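Local coordinates for protein enoyl-CoA hydratase (Bacillus halodurans, PDB 3LKE) that probably hydrates the double bond of enoyl-CoA thioesters, as a member of the crotonase family, at residues E160-M163 against N164-E168. Numbering follows the deposited sequence.
Sequences EQTM and NLLLE
The flat groups that meet between E160-M163 and N164-E168 are peptide carbonyls, each approached by an N-H from the next turn of helix 159-168. The amides of N164, L165, L166 and L167 donate i to i-4 hydrogen bonds to the carbonyls of E160, Q161, T162 and M163, respectively, tilted roughly 20° from the carbonyl planes. L165 N to Q161 O and L167 N to M163 O both measure 2.9 Å. Over the other face of two of these carbonyls, well out of the plane, stand leucine CG atoms: L166 CG is 3.3 Å from T162 O, and L167 CG is 3.2 Å from M163 O. Both leucines turn CG away from their own carbonyl carbon (chi1 -66° and -75°), which brings it back over the preceding turn. T162 and L166 run side by side, with T162 CG2 4.0 Å from L166 CD1; T162 OG1 is hydrogen-bonded to the carbonyl of G158. M163 packs on L219 of the second subunit, L167 lies between H139 of its own chain and Y200 of the second subunit, and E160 OE2 forms a salt bridge with R126 of the second subunit. The backbone bonding thus satisfies four peptide N-H groups and four carbonyls, while T162, L165 and L166 pack on helix 149-157 and the region 136-138, and M163 and L167 face the second subunit.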
loop_
_atom_site.group_PDB
_atom_site.type_symbol
_atom_site.label_atom_id
_atom_site.label_comp_id
_atom_site.label_asym_id
_atom_site.label_seq_id
_atom_site.Cartn_x
_atom_site.Cartn_y
_atom_site.Cartn_z
ATOM N N GLU A 160 10.098 -1.983 -3.897
ATOM C CA GLU A 160 11.085 -2.946 -4.371
ATOM C C GLU A 160 10.971 -3.101 -5.880
ATOM O O GLU A 160 11.966 -3.131 -6.606
ATOM C CB GLU A 160 10.879 -4.300 -3.690
ATOM C CG GLU A 160 11.297 -4.303 -2.212
ATOM C CD GLU A 160 10.168 -3.906 -1.275
ATOM O OE1 GLU A 160 9.143 -3.367 -1.754
ATOM O OE2 GLU A 160 10.320 -4.133 -0.054
ATOM N N GLN A 161 9.731 -3.204 -6.336
ATOM C CA GLN A 161 9.456 -3.363 -7.750
ATOM C C GLN A 161 9.875 -2.132 -8.540
ATOM O O GLN A 161 10.352 -2.243 -9.671
ATOM C CB GLN A 161 7.971 -3.661 -7.939
ATOM C CG GLN A 161 7.533 -4.952 -7.242
ATOM C CD GLN A 161 6.952 -4.765 -5.816
ATOM O OE1 GLN A 161 7.496 -4.043 -4.966
ATOM N NE2 GLN A 161 5.842 -5.457 -5.555
ATOM N N THR A 162 9.688 -0.954 -7.957
ATOM C CA THR A 162 10.077 0.284 -8.618
ATOM C C THR A 162 11.592 0.324 -8.800
ATOM O O THR A 162 12.089 0.643 -9.891
ATOM C CB THR A 162 9.599 1.517 -7.838
ATOM O OG1 THR A 162 8.164 1.543 -7.837
ATOM C CG2 THR A 162 10.128 2.804 -8.478
ATOM N N MET A 163 12.335 -0.023 -7.749
ATOM C CA MET A 163 13.798 -0.038 -7.861
ATOM C C MET A 163 14.251 -0.995 -8.968
ATOM O O MET A 163 15.122 -0.667 -9.783
ATOM C CB MET A 163 14.465 -0.379 -6.519
ATOM C CG MET A 163 14.442 0.767 -5.503
ATOM S SD MET A 163 15.361 2.252 -5.975
ATOM C CE MET A 163 14.759 3.421 -4.794
ATOM N N ASN A 164 13.638 -2.168 -9.025
ATOM C CA ASN A 164 14.021 -3.129 -10.047
ATOM C C ASN A 164 13.643 -2.706 -11.462
ATOM O O ASN A 164 14.388 -2.968 -12.408
ATOM C CB ASN A 164 13.455 -4.512 -9.750
ATOM C CG ASN A 164 14.262 -5.605 -10.396
ATOM O OD1 ASN A 164 13.764 -6.337 -11.256
ATOM N ND2 ASN A 164 15.526 -5.727 -9.988
ATOM N N LEU A 165 12.476 -2.077 -11.597
ATOM C CA LEU A 165 12.016 -1.587 -12.887
ATOM C C LEU A 165 13.003 -0.549 -13.400
ATOM O O LEU A 165 13.378 -0.558 -14.571
ATOM C CB LEU A 165 10.621 -0.963 -12.757
ATOM C CG LEU A 165 10.014 -0.498 -14.089
ATOM C CD1 LEU A 165 9.673 -1.714 -14.914
ATOM C CD2 LEU A 165 8.781 0.373 -13.865
ATOM N N LEU A 166 13.425 0.347 -12.513
ATOM C CA LEU A 166 14.338 1.417 -12.912
ATOM C C LEU A 166 15.732 0.870 -13.230
ATOM O O LEU A 166 16.386 1.322 -14.174
ATOM C CB LEU A 166 14.411 2.516 -11.842
ATOM C CG LEU A 166 13.108 3.302 -11.641
ATOM C CD1 LEU A 166 13.203 4.304 -10.485
ATOM C CD2 LEU A 166 12.681 4.008 -12.929
ATOM N N LEU A 167 16.172 -0.123 -12.465
ATOM C CA LEU A 167 17.479 -0.728 -12.704
ATOM C C LEU A 167 17.526 -1.429 -14.051
ATOM O O LEU A 167 18.546 -1.403 -14.733
ATOM C CB LEU A 167 17.829 -1.742 -11.616
ATOM C CG LEU A 167 18.251 -1.251 -10.238
ATOM C CD1 LEU A 167 18.652 -2.454 -9.390
ATOM C CD2 LEU A 167 19.405 -0.251 -10.324
ATOM N N GLU A 168 16.424 -2.062 -14.435
ATOM C CA GLU A 168 16.401 -2.809 -15.685
ATOM C C GLU A 168 16.288 -1.919 -16.923
ATOM O O GLU A 168 16.902 -2.207 -17.955
ATOM C CB GLU A 168 15.308 -3.872 -15.657
ATOM C CG GLU A 168 15.565 -4.912 -14.595
ATOM C CD GLU A 168 14.633 -6.084 -14.689
ATOM O OE1 GLU A 168 13.648 -5.997 -15.446
ATOM O OE2 GLU A 168 14.891 -7.094 -13.999
#